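Local coordinates for glutathione s-transferase S2 (Nilaparvata lugens, PDB 5H5L) that makes prostaglandin D with the help of glutathione and, as a sigma-class glutathione transferase, probably also conjugates glutathione to electrophilic compounds, at the interface of chains A and B. Numbering follows the deposited sequence. Chains: chain A/B, Glutathione s-transferase S2.

The interface of chains A and B. Residues chain A 90, 93-94, 97; chain B 62-63, 65-66.
The side chain of B:Gln63 leaves with CG opposite its carbonyl carbon (chi1 -65°) and bends at chi2 (-63°), which lays its terminal amide against A:Asp93, A:Thr94 and A:Asp97. The amide nitrogen NE2 donates to the carboxylate oxygen OD2 of A:Asp97 at 2.9 Å. The bond is nearly straight (171° at H); it stays in the amide plane but meets the carboxylate from above its plane. NE2 also donates to the hydroxyl OG1 of A:Thr94 at 3.2 Å, a more bent bond. That hydroxyl donates to the backbone O of A:Thr90, which probably sets its rotation. One face of the amide lies over the methylene of A:Asp93, with CD 3.5 Å from CB. Its oxygen OE1 shares a water with OD2 of A:Asp93 and the backbone N of B:Thr65. With B:Gln63 cut back to an alanine, A:Asp97 and the hydroxyl of A:Thr94 would probably lose their amide partner, and a gap is likely to open over the methylene of A:Asp93. OG1 of A:Thr90 donates to the backbone O of B:Cys62 at 2.7 Å, from above the carbonyl plane. A second water joins this hydroxyl to the backbone N of B:Cys62. B:Gln63 also belongs to the glutathione pocket of its own subunit. In this two-fold homodimer the patch and its twin tie helix 82-106 of one subunit to the N-terminal, glutathione-binding domain of the other, and may help to steady that pocket.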
loop_
_atom_site.group_PDB
_atom_site.type_symbol
_atom_site.label_atom_id
_atom_site.label_comp_id
_atom_site.label_asym_id
_atom_site.label_seq_id
_atom_site.Cartn_x
_atom_site.Cartn_y
_atom_site.Cartn_z
ATOM N N THR A 90 1.287 -8.179 4.142
ATOM C CA THR A 90 2.311 -7.486 4.909
ATOM C C THR A 90 3.631 -7.462 4.142
ATOM O O THR A 90 4.290 -6.423 4.083
ATOM C CB THR A 90 2.486 -8.102 6.309
ATOM O OG1 THR A 90 3.283 -7.236 7.106
ATOM C CG2 THR A 90 3.129 -9.457 6.248
ATOM N N ASP A 93 3.353 -4.833 1.320
ATOM C CA ASP A 93 3.395 -3.438 1.768
ATOM C C ASP A 93 4.795 -3.074 2.205
ATOM O O ASP A 93 5.237 -1.963 1.933
ATOM C CB ASP A 93 2.417 -3.154 2.902
ATOM C CG ASP A 93 0.971 -2.954 2.419
ATOM O OD1 ASP A 93 0.700 -2.882 1.185
ATOM O OD2 ASP A 93 0.077 -2.960 3.303
ATOM N N THR A 94 5.533 -4.015 2.797
ATOM C CA THR A 94 6.924 -3.734 3.141
ATOM C C THR A 94 7.745 -3.535 1.876
ATOM O O THR A 94 8.542 -2.596 1.783
ATOM C CB THR A 94 7.496 -4.856 4.018
ATOM O OG1 THR A 94 6.763 -4.912 5.244
ATOM C CG2 THR A 94 8.964 -4.660 4.340
ATOM N N ASP A 97 7.211 -0.176 0.772
ATOM C CA ASP A 97 8.072 0.780 1.488
ATOM C C ASP A 97 9.466 0.806 0.887
ATOM O O ASP A 97 10.047 1.874 0.655
ATOM C CB ASP A 97 8.152 0.396 2.949
ATOM C CG ASP A 97 6.918 0.769 3.711
ATOM O OD1 ASP A 97 6.056 1.472 3.147
ATOM O OD2 ASP A 97 6.827 0.344 4.873
ATOM N N CYS B 62 3.684 -6.367 10.810
ATOM C CA CYS B 62 3.641 -4.934 10.592
ATOM C C CYS B 62 2.786 -4.611 9.372
ATOM O O CYS B 62 2.101 -5.490 8.822
ATOM C CB CYS B 62 5.031 -4.332 10.452
ATOM S SG CYS B 62 6.381 -5.398 10.622
ATOM N N GLN B 63 2.798 -3.321 9.010
ATOM C CA GLN B 63 2.056 -2.671 7.932
ATOM C C GLN B 63 0.618 -2.351 8.302
ATOM O O GLN B 63 -0.241 -3.234 8.325
ATOM C CB GLN B 63 2.113 -3.523 6.657
ATOM C CG GLN B 63 3.558 -3.584 6.161
ATOM C CD GLN B 63 4.103 -2.197 5.770
ATOM O OE1 GLN B 63 3.350 -1.264 5.476
ATOM N NE2 GLN B 63 5.415 -2.069 5.778
ATOM N N THR B 65 -1.855 -0.837 6.785
ATOM C CA THR B 65 -2.921 -1.167 5.839
ATOM C C THR B 65 -3.220 -2.665 5.835
ATOM O O THR B 65 -4.391 -3.064 5.877
ATOM C CB THR B 65 -2.570 -0.696 4.424
ATOM O OG1 THR B 65 -2.292 0.713 4.421
ATOM C CG2 THR B 65 -3.720 -0.907 3.472
ATOM N N ALA B 66 -2.174 -3.510 5.761
ATOM C CA ALA B 66 -2.387 -4.955 5.753
ATOM C C ALA B 66 -3.136 -5.397 7.001
ATOM O O ALA B 66 -4.031 -6.268 6.944
ATOM C CB ALA B 66 -1.043 -5.698 5.658
HETATM O O HOH W 1 0.672 -0.764 5.159
HETATM O O HOH W 2 5.497 -7.979 9.171
#